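Local coordinates for histidine acid phosphatase (Bifidobacterium longum subsp. infantis, PDB 6RXD), which probably removes phosphate groups from phytate and other inositol phosphates, and from 2,3-bisphosphoglycerate, as a histidine acid phytase of the MINPP subfamily, at residues Y34-T39 with D449-K454; Y464-R469 with Y493-L498; R48-Y53 with Y312-D317; M99-G104 with H319-G324; S369-L374 with M403-A408. All coordinates share one frame; numbering follows the deposited sequence. Where two conformers were deposited one is given.

Contact 1: residues Y34-T39 with D449-K454; sequences YGPIYT and DVYARK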
# COMPACT_ATOMS: atom_id res chain seq x y z
N TYR A 34 10.76 29.60 13.83
CA TYR A 34 9.90 28.43 14.02
C TYR A 34 10.71 27.19 14.41
O TYR A 34 11.73 26.89 13.79
CB TYR A 34 9.05 28.17 12.76
CG TYR A 34 7.98 29.22 12.55
CD1 TYR A 34 6.65 28.95 12.83
CD2 TYR A 34 8.31 30.50 12.08
CE1 TYR A 34 5.66 29.91 12.64
CE2 TYR A 34 7.32 31.47 11.89
CZ TYR A 34 6.00 31.17 12.19
OH TYR A 34 5.02 32.12 12.01
N GLY A 35 10.24 26.48 15.43
CA GLY A 35 10.88 25.26 15.90
C GLY A 35 9.89 24.11 15.94
O GLY A 35 8.68 24.34 15.99
N PRO A 36 10.40 22.87 15.92
CA PRO A 36 9.53 21.69 15.81
C PRO A 36 8.68 21.45 17.06
O PRO A 36 9.19 21.57 18.18
CB PRO A 36 10.54 20.55 15.65
CG PRO A 36 11.79 21.05 16.33
CD PRO A 36 11.83 22.51 16.00
N ILE A 37 7.40 21.12 16.88
CA ILE A 37 6.55 20.72 18.01
C ILE A 37 5.85 19.37 17.84
O ILE A 37 5.38 18.79 18.82
CB ILE A 37 5.48 21.78 18.34
CG1 ILE A 37 4.58 22.04 17.13
CG2 ILE A 37 6.13 23.08 18.83
CD1 ILE A 37 3.27 22.73 17.50
N TYR A 38 5.75 18.86 16.62
CA TYR A 38 4.99 17.63 16.40
C TYR A 38 5.37 17.01 15.07
O TYR A 38 5.75 17.71 14.13
CB TYR A 38 3.48 17.95 16.44
CG TYR A 38 2.58 16.74 16.31
CD1 TYR A 38 2.45 15.83 17.37
CD2 TYR A 38 1.85 16.51 15.15
CE1 TYR A 38 1.62 14.71 17.25
CE2 TYR A 38 1.02 15.41 15.03
CZ TYR A 38 0.92 14.51 16.07
OH TYR A 38 0.09 13.41 15.92
N THR A 39 5.26 15.69 14.98
CA THR A 39 5.32 15.04 13.67
C THR A 39 4.36 13.86 13.63
O THR A 39 4.00 13.33 14.68
CB THR A 39 6.75 14.59 13.31
OG1 THR A 39 6.79 14.16 11.94
CG2 THR A 39 7.22 13.46 14.23
N ASP A 449 5.21 17.36 9.24
CA ASP A 449 5.98 17.99 10.31
C ASP A 449 5.31 19.29 10.71
O ASP A 449 4.87 20.05 9.85
CB ASP A 449 7.40 18.29 9.84
CG ASP A 449 8.16 17.05 9.45
OD1 ASP A 449 7.94 15.99 10.06
OD2 ASP A 449 8.98 17.13 8.51
N VAL A 450 5.27 19.57 12.02
CA VAL A 450 4.61 20.78 12.50
C VAL A 450 5.57 21.57 13.36
O VAL A 450 6.16 21.04 14.31
CB VAL A 450 3.35 20.45 13.33
CG1 VAL A 450 2.63 21.73 13.75
CG2 VAL A 450 2.42 19.55 12.54
N TYR A 451 5.74 22.85 13.02
CA TYR A 451 6.62 23.73 13.77
C TYR A 451 5.80 24.90 14.32
O TYR A 451 4.69 25.16 13.86
CB TYR A 451 7.72 24.28 12.86
CG TYR A 451 8.89 23.37 12.56
CD1 TYR A 451 10.19 23.85 12.65
CD2 TYR A 451 8.71 22.04 12.17
CE1 TYR A 451 11.28 23.04 12.34
CE2 TYR A 451 9.81 21.23 11.87
CZ TYR A 451 11.08 21.74 11.96
OH TYR A 451 12.16 20.94 11.66
N ALA A 452 6.35 25.60 15.31
CA ALA A 452 5.65 26.74 15.88
C ALA A 452 6.63 27.82 16.27
O ALA A 452 7.79 27.53 16.57
CB ALA A 452 4.82 26.32 17.10
N ARG A 453 6.16 29.06 16.23
CA ARG A 453 6.94 30.18 16.75
C ARG A 453 6.42 30.48 18.15
O ARG A 453 5.21 30.61 18.36
CB ARG A 453 6.78 31.40 15.84
CG ARG A 453 7.46 32.64 16.36
CD ARG A 453 7.31 33.80 15.40
NE ARG A 453 8.01 35.00 15.88
CZ ARG A 453 8.02 36.15 15.23
NH1 ARG A 453 7.37 36.29 14.08
NH2 ARG A 453 8.69 37.19 15.74
N LYS A 454 7.34 30.57 19.12
CA LYS A 454 6.98 30.74 20.52
C LYS A 454 6.50 32.14 20.88
O LYS A 454 6.89 33.13 20.26
CB LYS A 454 8.17 30.37 21.42
CG LYS A 454 8.18 28.93 21.87
CD LYS A 454 9.43 28.62 22.70
CE LYS A 454 9.29 27.30 23.44
NZ LYS A 454 8.19 27.36 24.44
O HOH W 1 5.67 34.79 12.07

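Contact 2: residues Y464-R469 with Y493-L498; sequences YTPIVR and YKLTEL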
# COMPACT_ATOMS: atom_id res chain seq x y z
N TYR A 464 1.21 32.46 17.90
CA TYR A 464 1.38 32.37 16.45
C TYR A 464 0.81 31.05 15.94
O TYR A 464 0.96 30.01 16.59
CB TYR A 464 2.86 32.45 16.08
CG TYR A 464 3.52 33.79 16.31
CD1 TYR A 464 3.48 34.78 15.33
CD2 TYR A 464 4.21 34.06 17.49
CE1 TYR A 464 4.09 36.00 15.52
CE2 TYR A 464 4.83 35.29 17.69
CZ TYR A 464 4.76 36.25 16.70
OH TYR A 464 5.37 37.47 16.91
N THR A 465 0.19 31.07 14.77
CA THR A 465 -0.38 29.86 14.18
C THR A 465 0.74 28.88 13.83
O THR A 465 1.72 29.27 13.20
CB THR A 465 -1.14 30.23 12.91
OG1 THR A 465 -2.18 31.17 13.24
CG2 THR A 465 -1.75 29.00 12.25
N PRO A 466 0.58 27.60 14.20
CA PRO A 466 1.57 26.57 13.84
C PRO A 466 1.61 26.36 12.33
O PRO A 466 0.66 26.69 11.64
CB PRO A 466 1.01 25.30 14.51
CG PRO A 466 0.05 25.79 15.57
CD PRO A 466 -0.52 27.06 15.02
N ILE A 467 2.72 25.81 11.84
CA ILE A 467 2.87 25.60 10.40
C ILE A 467 3.23 24.16 10.10
O ILE A 467 3.79 23.45 10.95
CB ILE A 467 3.91 26.56 9.80
CG1 ILE A 467 5.28 26.36 10.46
CG2 ILE A 467 3.44 28.02 9.94
CD1 ILE A 467 6.40 27.12 9.76
N VAL A 468 2.89 23.70 8.90
CA VAL A 468 2.95 22.28 8.61
C VAL A 468 3.57 22.05 7.24
O VAL A 468 3.31 22.81 6.30
CB VAL A 468 1.52 21.69 8.59
CG1 VAL A 468 1.53 20.17 8.37
CG2 VAL A 468 0.75 22.02 9.89
N ARG A 469 4.36 20.98 7.11
CA ARG A 469 5.00 20.62 5.85
C ARG A 469 4.80 19.12 5.62
O ARG A 469 4.87 18.35 6.57
CB ARG A 469 6.51 20.94 5.95
CG ARG A 469 7.38 20.51 4.79
CD ARG A 469 7.98 19.10 4.98
NE ARG A 469 8.87 18.96 6.15
CZ ARG A 469 10.09 19.48 6.24
NH1 ARG A 469 10.57 20.23 5.26
NH2 ARG A 469 10.83 19.27 7.32
N TYR A 493 2.72 25.45 5.48
CA TYR A 493 1.35 25.98 5.47
C TYR A 493 0.84 26.16 6.89
O TYR A 493 1.06 25.30 7.75
CB TYR A 493 0.42 24.98 4.78
CG TYR A 493 0.73 24.75 3.33
CD1 TYR A 493 -0.05 25.34 2.35
CD2 TYR A 493 1.81 23.96 2.94
CE1 TYR A 493 0.21 25.12 1.00
CE2 TYR A 493 2.09 23.74 1.58
CZ TYR A 493 1.28 24.33 0.63
OH TYR A 493 1.54 24.12 -0.70
N LYS A 494 0.11 27.25 7.12
CA LYS A 494 -0.52 27.47 8.42
C LYS A 494 -1.54 26.38 8.72
O LYS A 494 -2.25 25.91 7.82
CB LYS A 494 -1.23 28.81 8.46
CG LYS A 494 -0.33 30.01 8.64
CD LYS A 494 -1.18 31.24 8.97
CE LYS A 494 -0.32 32.50 9.11
NZ LYS A 494 -1.16 33.73 9.35
N LEU A 495 -1.63 25.99 9.99
CA LEU A 495 -2.62 25.01 10.42
C LEU A 495 -4.04 25.50 10.12
O LEU A 495 -4.90 24.72 9.72
CB LEU A 495 -2.45 24.71 11.91
CG LEU A 495 -3.43 23.70 12.52
CD1 LEU A 495 -3.27 22.33 11.90
CD2 LEU A 495 -3.23 23.64 14.02
N THR A 496 -4.27 26.79 10.33
CA THR A 496 -5.58 27.37 10.03
C THR A 496 -5.91 27.19 8.55
O THR A 496 -7.06 26.89 8.19
CB THR A 496 -5.62 28.86 10.38
OG1 THR A 496 -4.47 29.51 9.81
CG2 THR A 496 -5.61 29.07 11.90
N GLU A 497 -4.91 27.37 7.70
CA GLU A 497 -5.11 27.26 6.26
C GLU A 497 -5.45 25.83 5.88
O GLU A 497 -6.36 25.60 5.07
CB GLU A 497 -3.87 27.76 5.49
CG GLU A 497 -3.90 27.45 3.99
CD GLU A 497 -4.90 28.29 3.21
OE1 GLU A 497 -5.61 29.12 3.81
OE2 GLU A 497 -4.98 28.11 1.97
N LEU A 498 -4.74 24.86 6.45
CA LEU A 498 -5.02 23.46 6.15
C LEU A 498 -6.42 23.06 6.57
O LEU A 498 -7.10 22.32 5.87
CB LEU A 498 -3.99 22.52 6.78
CG LEU A 498 -2.57 22.64 6.22
CD1 LEU A 498 -1.70 21.52 6.77
CD2 LEU A 498 -2.61 22.61 4.70
O HOH W 2 -2.69 33.25 11.54

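Contact 3: residues R48-Y53 with Y312-D317; sequences RGLSSY and YIIAAD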
# COMPACT_ATOMS: atom_id res chain seq x y z
N ARG A 48 5.17 -8.04 1.28
CA ARG A 48 4.73 -9.33 1.81
C ARG A 48 4.95 -10.39 0.76
O ARG A 48 5.12 -10.07 -0.41
CB ARG A 48 3.23 -9.29 2.12
CG ARG A 48 2.79 -8.31 3.18
CD ARG A 48 1.26 -8.28 3.25
NE ARG A 48 0.68 -9.59 3.53
CZ ARG A 48 -0.41 -9.79 4.27
NH1 ARG A 48 -0.86 -11.02 4.49
NH2 ARG A 48 -1.04 -8.75 4.81
N GLY A 49 4.91 -11.65 1.17
CA GLY A 49 4.97 -12.74 0.20
C GLY A 49 3.61 -13.00 -0.43
O GLY A 49 2.68 -12.21 -0.28
N LEU A 50 3.49 -14.12 -1.15
CA LEU A 50 2.20 -14.53 -1.69
C LEU A 50 1.23 -14.74 -0.54
O LEU A 50 1.62 -15.18 0.54
CB LEU A 50 2.36 -15.83 -2.48
CG LEU A 50 3.18 -15.70 -3.76
CD1 LEU A 50 3.47 -17.08 -4.37
CD2 LEU A 50 2.48 -14.79 -4.77
N SER A 51 -0.05 -14.41 -0.76
CA SER A 51 -1.04 -14.50 0.31
C SER A 51 -1.37 -15.95 0.64
O SER A 51 -1.70 -16.28 1.78
CB SER A 51 -2.32 -13.76 -0.08
OG SER A 51 -2.89 -14.31 -1.24
N SER A 52 -1.27 -16.82 -0.36
CA SER A 52 -1.52 -18.25 -0.17
C SER A 52 -0.92 -19.05 -1.32
O SER A 52 -0.43 -18.48 -2.29
CB SER A 52 -3.02 -18.52 -0.09
OG SER A 52 -3.65 -18.21 -1.32
N TYR A 53 -0.93 -20.37 -1.17
CA TYR A 53 -0.47 -21.28 -2.21
C TYR A 53 -1.55 -21.32 -3.28
O TYR A 53 -2.55 -22.05 -3.17
CB TYR A 53 -0.22 -22.67 -1.60
CG TYR A 53 0.36 -23.71 -2.54
CD1 TYR A 53 1.50 -23.45 -3.31
CD2 TYR A 53 -0.21 -24.97 -2.65
CE1 TYR A 53 2.02 -24.41 -4.18
CE2 TYR A 53 0.30 -25.93 -3.49
CZ TYR A 53 1.42 -25.66 -4.25
OH TYR A 53 1.91 -26.63 -5.10
N TYR A 312 5.54 -12.42 -10.94
CA TYR A 312 6.57 -11.44 -11.30
C TYR A 312 6.60 -10.26 -10.34
O TYR A 312 7.68 -9.82 -9.89
CB TYR A 312 6.33 -10.99 -12.75
CG TYR A 312 7.01 -9.70 -13.17
CD1 TYR A 312 8.39 -9.64 -13.37
CD2 TYR A 312 6.25 -8.57 -13.44
CE1 TYR A 312 8.99 -8.47 -13.78
CE2 TYR A 312 6.85 -7.40 -13.86
CZ TYR A 312 8.22 -7.35 -14.03
OH TYR A 312 8.83 -6.19 -14.45
N ILE A 313 5.43 -9.73 -10.02
CA ILE A 313 5.43 -8.56 -9.15
C ILE A 313 5.71 -8.92 -7.69
O ILE A 313 6.38 -8.16 -6.98
CB ILE A 313 4.16 -7.71 -9.32
CG1 ILE A 313 2.93 -8.46 -8.80
CG2 ILE A 313 4.00 -7.30 -10.78
CD1 ILE A 313 1.61 -7.69 -9.02
N ILE A 314 5.23 -10.07 -7.24
CA ILE A 314 5.54 -10.49 -5.86
C ILE A 314 7.02 -10.87 -5.74
O ILE A 314 7.63 -10.67 -4.69
CB ILE A 314 4.61 -11.63 -5.39
CG1 ILE A 314 3.18 -11.10 -5.22
CG2 ILE A 314 5.04 -12.18 -4.04
CD1 ILE A 314 3.01 -10.12 -4.05
N ALA A 315 7.60 -11.40 -6.81
CA ALA A 315 9.03 -11.75 -6.83
C ALA A 315 9.87 -10.52 -6.52
O ALA A 315 10.88 -10.63 -5.82
CB ALA A 315 9.42 -12.32 -8.16
N ALA A 316 9.47 -9.36 -7.03
CA ALA A 316 10.21 -8.13 -6.73
C ALA A 316 10.17 -7.81 -5.24
O ALA A 316 11.13 -7.30 -4.67
CB ALA A 316 9.64 -6.96 -7.53
N ASP A 317 9.03 -8.09 -4.62
CA ASP A 317 8.84 -7.85 -3.19
C ASP A 317 9.60 -8.86 -2.37
O ASP A 317 9.92 -8.62 -1.20
CB ASP A 317 7.35 -7.92 -2.83
CG ASP A 317 6.57 -6.78 -3.43
OD1 ASP A 317 5.33 -6.75 -3.25
OD2 ASP A 317 7.19 -5.90 -4.07
O HOH W 3 3.84 -7.94 -1.33

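Contact 4: residues M99-G104 with H319-G324; sequences MLTGQG and HNENTG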
# COMPACT_ATOMS: atom_id res chain seq x y z
N MET A 99 3.41 -13.48 4.97
CA MET A 99 4.23 -12.77 5.95
C MET A 99 5.05 -11.65 5.33
O MET A 99 5.28 -11.62 4.11
CB MET A 99 5.16 -13.76 6.66
CG MET A 99 4.41 -14.84 7.39
SD MET A 99 3.58 -14.16 8.84
CE MET A 99 4.96 -14.02 9.97
N LEU A 100 5.48 -10.70 6.16
CA LEU A 100 6.39 -9.64 5.73
C LEU A 100 7.64 -10.29 5.17
O LEU A 100 8.13 -11.27 5.72
CB LEU A 100 6.81 -8.76 6.91
CG LEU A 100 6.04 -7.51 7.31
CD1 LEU A 100 6.89 -6.67 8.25
CD2 LEU A 100 5.65 -6.71 6.08
N THR A 101 8.17 -9.73 4.10
CA THR A 101 9.43 -10.22 3.55
C THR A 101 10.59 -9.46 4.19
O THR A 101 10.37 -8.48 4.91
CB THR A 101 9.47 -10.03 2.03
OG1 THR A 101 9.48 -8.63 1.72
CG2 THR A 101 8.26 -10.67 1.38
N GLY A 102 11.82 -9.91 3.93
CA GLY A 102 12.99 -9.19 4.40
C GLY A 102 13.00 -7.76 3.88
O GLY A 102 13.36 -6.83 4.60
N GLN A 103 12.60 -7.59 2.62
CA GLN A 103 12.52 -6.26 2.04
C GLN A 103 11.49 -5.40 2.78
O GLN A 103 11.73 -4.22 3.04
CB GLN A 103 12.11 -6.36 0.57
CG GLN A 103 11.92 -5.01 -0.13
CD GLN A 103 11.40 -5.19 -1.55
OE1 GLN A 103 10.20 -5.09 -1.81
NE2 GLN A 103 12.30 -5.46 -2.48
N GLY A 104 10.35 -6.00 3.11
CA GLY A 104 9.30 -5.26 3.81
C GLY A 104 9.75 -4.79 5.18
O GLY A 104 9.38 -3.71 5.65
N HIS A 319 12.62 -9.96 -3.10
CA HIS A 319 14.01 -9.86 -3.52
C HIS A 319 14.98 -10.48 -2.52
O HIS A 319 15.92 -11.17 -2.91
CB HIS A 319 14.36 -8.39 -3.75
CG HIS A 319 15.77 -8.17 -4.21
ND1 HIS A 319 16.81 -8.00 -3.32
CD2 HIS A 319 16.30 -8.12 -5.45
CE1 HIS A 319 17.93 -7.84 -4.00
NE2 HIS A 319 17.65 -7.91 -5.29
N ASN A 320 14.75 -10.25 -1.23
CA ASN A 320 15.70 -10.75 -0.23
C ASN A 320 15.68 -12.26 -0.11
O ASN A 320 16.64 -12.87 0.34
CB ASN A 320 15.45 -10.12 1.15
CG ASN A 320 15.72 -8.64 1.18
OD1 ASN A 320 15.65 -7.96 0.15
ND2 ASN A 320 16.05 -8.12 2.36
N GLU A 321 14.57 -12.87 -0.49
CA GLU A 321 14.41 -14.31 -0.43
C GLU A 321 14.82 -14.95 -1.74
O GLU A 321 14.81 -16.17 -1.87
CB GLU A 321 12.94 -14.66 -0.13
CG GLU A 321 12.47 -14.27 1.28
CD GLU A 321 12.20 -12.79 1.45
OE1 GLU A 321 11.83 -12.12 0.46
OE2 GLU A 321 12.35 -12.28 2.58
N ASN A 322 15.16 -14.13 -2.73
CA ASN A 322 15.53 -14.64 -4.04
C ASN A 322 17.02 -14.93 -4.02
O ASN A 322 17.83 -14.10 -4.45
CB ASN A 322 15.19 -13.61 -5.12
CG ASN A 322 15.36 -14.14 -6.52
OD1 ASN A 322 15.96 -15.19 -6.74
ND2 ASN A 322 14.84 -13.38 -7.49
N THR A 323 17.38 -16.10 -3.51
CA THR A 323 18.75 -16.31 -3.07
C THR A 323 19.05 -17.78 -2.84
O THR A 323 18.16 -18.57 -2.51
CB THR A 323 19.01 -15.52 -1.77
OG1 THR A 323 20.40 -15.60 -1.43
CG2 THR A 323 18.19 -16.10 -0.63
N GLY A 324 20.32 -18.13 -3.00
CA GLY A 324 20.80 -19.46 -2.71
C GLY A 324 20.00 -20.59 -3.33
O GLY A 324 19.88 -20.70 -4.54
O HOH W 4 12.30 -9.47 0.30
O HOH W 5 15.31 -5.72 -1.23

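Contact 5: residues S369-L374 with M403-A408; sequences SIAQPL and MMPFAA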
# COMPACT_ATOMS: atom_id res chain seq x y z
N SER A 369 -14.21 9.42 0.21
CA SER A 369 -14.66 10.20 1.36
C SER A 369 -14.47 9.39 2.65
O SER A 369 -14.43 9.95 3.75
CB SER A 369 -16.12 10.62 1.21
OG SER A 369 -16.97 9.48 1.17
N ILE A 370 -14.34 8.07 2.50
CA ILE A 370 -14.18 7.18 3.65
C ILE A 370 -12.91 7.49 4.44
O ILE A 370 -12.80 7.10 5.60
CB ILE A 370 -14.17 5.70 3.22
CG1 ILE A 370 -13.06 5.41 2.22
CG2 ILE A 370 -15.52 5.32 2.63
CD1 ILE A 370 -12.77 3.90 2.07
N ALA A 371 -11.95 8.18 3.82
CA ALA A 371 -10.68 8.46 4.50
C ALA A 371 -10.80 9.66 5.44
O ALA A 371 -9.84 10.02 6.11
CB ALA A 371 -9.54 8.66 3.50
N GLN A 372 -11.97 10.29 5.47
CA GLN A 372 -12.15 11.47 6.32
C GLN A 372 -11.77 11.28 7.80
O GLN A 372 -11.16 12.17 8.38
CB GLN A 372 -13.57 12.03 6.19
CG GLN A 372 -13.74 13.43 6.78
CD GLN A 372 -12.92 14.47 6.04
OE1 GLN A 372 -12.92 14.53 4.81
NE2 GLN A 372 -12.18 15.29 6.79
N PRO A 373 -12.10 10.12 8.41
CA PRO A 373 -11.70 9.95 9.81
C PRO A 373 -10.19 10.04 10.01
O PRO A 373 -9.74 10.48 11.08
CB PRO A 373 -12.16 8.53 10.15
CG PRO A 373 -13.27 8.25 9.20
CD PRO A 373 -13.01 9.05 7.96
N LEU A 374 -9.41 9.61 9.02
CA LEU A 374 -7.95 9.67 9.13
C LEU A 374 -7.46 11.10 8.96
O LEU A 374 -6.61 11.58 9.73
CB LEU A 374 -7.29 8.76 8.11
CG LEU A 374 -5.75 8.78 8.13
CD1 LEU A 374 -5.21 8.40 9.51
CD2 LEU A 374 -5.22 7.84 7.06
N MET A 403 -4.36 4.00 2.25
CA MET A 403 -3.61 5.00 1.49
C MET A 403 -4.32 5.50 0.23
O MET A 403 -4.32 6.70 -0.04
CB MET A 403 -2.21 4.48 1.14
CG MET A 403 -1.36 5.50 0.38
SD MET A 403 -1.03 7.02 1.32
CE MET A 403 0.15 6.43 2.52
N MET A 404 -4.93 4.60 -0.54
CA MET A 404 -5.54 5.02 -1.80
C MET A 404 -6.63 6.06 -1.60
O MET A 404 -6.63 7.09 -2.26
CB MET A 404 -6.04 3.81 -2.60
CG MET A 404 -4.90 2.97 -3.13
SD MET A 404 -5.47 1.61 -4.17
CE MET A 404 -5.92 0.43 -2.93
N PRO A 405 -7.58 5.82 -0.69
CA PRO A 405 -8.57 6.89 -0.54
C PRO A 405 -8.01 8.13 0.16
O PRO A 405 -8.44 9.24 -0.14
CB PRO A 405 -9.69 6.24 0.29
CG PRO A 405 -9.03 5.09 1.00
CD PRO A 405 -7.96 4.59 0.04
N PHE A 406 -7.05 7.94 1.06
CA PHE A 406 -6.43 9.07 1.76
C PHE A 406 -5.76 10.00 0.75
O PHE A 406 -5.96 11.21 0.78
CB PHE A 406 -5.42 8.55 2.79
CG PHE A 406 -4.88 9.60 3.73
CD1 PHE A 406 -5.72 10.43 4.46
CD2 PHE A 406 -3.51 9.71 3.92
CE1 PHE A 406 -5.19 11.38 5.35
CE2 PHE A 406 -2.98 10.63 4.80
CZ PHE A 406 -3.83 11.47 5.52
N ALA A 407 -5.00 9.41 -0.18
CA ALA A 407 -4.36 10.18 -1.26
C ALA A 407 -5.37 10.92 -2.13
O ALA A 407 -5.15 12.07 -2.52
CB ALA A 407 -3.49 9.26 -2.13
N ALA A 408 -6.48 10.26 -2.45
CA ALA A 408 -7.51 10.88 -3.27
C ALA A 408 -8.20 12.02 -2.52
O ALA A 408 -8.49 13.07 -3.11
CB ALA A 408 -8.53 9.83 -3.73

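Contact 1: residues Y34-T39 with D449-K454
Arg453 CB packs over one face of the Tyr34 ring, 3.7 Å from its centroid, in a CH-pi contact. The extended arginine chain then leads away, and a water joins the polar ends, 2.7 Å from Tyr34 OH and accepting from Arg453 NH1. A second ring is covered in a similar way: Pro36 lies over one face of Tyr451, its CB 4.0 Å from that ring's centroid, while Tyr34 O meets the Tyr451 ring at its edge, in plane. Ile37 carries CG1 between its backbone N and carbonyl carbon (chi1 58°), and this brings CG1 to 3.9 Å from Val450 CG1; its CG2 and CD1 both rest on Ala452 CB.

Strands 34-44 and 445-453 pair antiparallel here, and a classic beta bulge interrupts the register. Val450 O accepts twice, from Ile37 N at 2.9 Å on a nearly straight line (174°) and from Tyr38 N at 3.2 Å along a more bent path (147°). Pro36, lacking an N-H, falls in a non-hydrogen-bonded pair with Tyr451.

Beyond the bulge Thr39 OG1 lies 2.9 Å from Asp449 OD1 and is hydrogen-bonded to Trp448 O; the aspartate itself forms salt bridges to Arg118 and Arg469. Helix 120-129 packs on Pro36 and Thr39. Helix 372-386 packs on Ile37, Tyr38 and Val450, and Tyr38 OH is hydrogen-bonded to Thr381 and Thr394.

Contact 2: residues Y464-R469 with Y493-L498
Val468 and Tyr493 form the hydrogen-bonded pair of a very short antiparallel strand pairing, which on one side passes straight into a helix: strand 493-494 ends at Lys494, the N-cap residue of helix 495-501. The backbone bonds come first. Val468 N donates to Tyr493 O at 2.7 Å and Tyr493 N returns a bond to Val468 O at 2.8 Å. One step on, Leu495 N donates to Pro466 O at 2.9 Å, so the residue just before strand 467-472 supplies an acceptor for the first N-H of the helix. A CA-H...O contact from Ile467 CA adds to the load on Tyr493 O.

In the side-chain packing, Thr465 turns its methyl inward. CG2 stands anti to the backbone N, packs against Lys494 CB and lies 3.7 Å from Thr496 OG1. Leu498, one turn into the helix, lays CD1 on Val468 CB at 3.7 Å. Pro466 CG faces Leu495 CD2 more loosely, at 4.2 Å, and Leu495 also reaches helix 372-386. The Tyr493 ring turns its edge to Val468 O, which lies in the ring plane; Phe479 meets the same ring edge-to-face.

The polar side chains are linked through solvent. The extended Lys494 chain brings NZ to carbonyl oxygens of Asp512 and Arg514, and NZ also donates to a water 2.7 Å away, which in turn lies 2.7 Å from Thr465 OG1.

Contact 3: residues R48-Y53 with Y312-D317
Leu50 and Ile314 meet with their branches crossed at a slant: Leu50 CD2 lies against both branches of the isoleucine, 3.7 Å from Ile314 CG2 and 3.8 Å from CG1. The loop that brings the leucine here follows strand 34-44 and includes Arg48, the last residue of the RHGxR signature of histidine acid phosphatases; its partner is the C-terminal part of helix 301-317. Ile314 CG2 stands anti to its own backbone N and points at the loop backbone, 4.0 Å from Gly49 C. Arg48 turns its CB away from the helix and meets it through its main chain. Asp317 CB approaches Arg48 O at 3.9 Å; chi1 of -68° sets CG beside the aspartate's backbone N, and OD1 is the oxygen that meets a bridging water. Next along the loop, Leu50 N is tied to Asn92 OD1. The water sits between loop and helix, accepting from Arg48 N at 2.9 Å and donating to Asp317 OD1 at 2.7 Å.

Contact 4: residues M99-G104 with H319-G324
Glu321 reaches across from another part of the chain to the first turn of helix 102-118, where OE2 accepts from Gly102 N through its syn lone pair, at 2.8 Å and almost straight (173°). A bend in its chain at chi2 (77°) helps fold the carboxylate back toward that turn. Its other oxygen, OE1, accepts from a water at 2.7 Å, and the same water takes the N-H groups of Gln103 and Asn320, each at 3.0 Å. The carboxylate thus serves two successive N-H groups of the helix start, one directly and one through solvent. Replacing Glu321 by an alanine would probably leave Gly102 N without its acceptor and the bridging water with one mate fewer.

Thr101 is the N-cap: its OG1 accepts from Gly104 N at 3.1 Å and is also hydrogen-bonded to Asp317 O. Gly102 suits its place, since a CB there would point toward Asn320 ND2 and crowd it, and would come close to Glu321 OE2. Asn320 ND2 is hydrogen-bonded to Gln106. Gln103 crosses His319 at about a right angle, NE2 3.8 Å from His319 CB, and its amide is held by Ser47 and Ala316.

The arrangement is a threonine-capped helix N-terminus supplemented by a carboxylate distant in sequence, close to the zinc site of Glu94 and His326, with the Glu321 side chain about 7 Å from the metal.

Contact 5: residues S369-L374 with M403-A408
Ala371 is the small bump of this contact, its CB pressed into the shallow surface where Pro405 passes into Phe406: it lies 3.6 Å from Phe406 N and 4.0 Å from Pro405 CB. On one flank Ile370 lies across the proline ring, with CG1 4.0 Å from Pro405 CB and CD1 near Pro405 CG. On the other, Leu374 reaches over the phenylalanine. Its CD2 stands above the centre of the Phe406 ring, 3.7 Å from the centroid and only 12° off the normal, a CH-pi contact in which the two side chains cross at about a right angle. Ala371 CB lies near the plane of the same ring, off its edge.

Phe406 holds CG anti to its backbone N (chi1 -171°), which sends CG toward Leu374; the ring beyond it turns one face to CD2. An alanine in place of Phe406 would probably open a gap against Leu374 CD2 and let that leucine shift, while the contacts of CB would remain. Pro405 offers no N-H to the preceding turn, and helix 400-410 is kinked there.

Around the pair, Phe378 meets the Phe406 ring with planes inclined at about 50°, and Ile370 packs on Phe190 and helix 206-220. Met42 of strand 34-44 touches both Leu374 and Phe406, placing helices 372-386 and 400-410 against the central sheet.

Overall arrangement
The five contacts fall into two touching pairs and one apart. Contacts 1 and 2, centres 10 Å apart, lie on neighbouring strands of one sheet: Tyr451 O is 2.9 Å from Ile467 N. Contacts 3 and 4, also 10 Å apart by centres, interlock, since their segments alternate along the chain; Gly49 N lies 3.0 Å from Met99 O. Contact 4 lies nearer the zinc ion held by Glu94 and His326, about 7 Å from the Glu321 side chain, and contact 3 stands further off, about 13 Å at Gly49. Contact 5 lies between the groups, its centre 21 Å from that of contact 2 and 26 Å from that of contact 3.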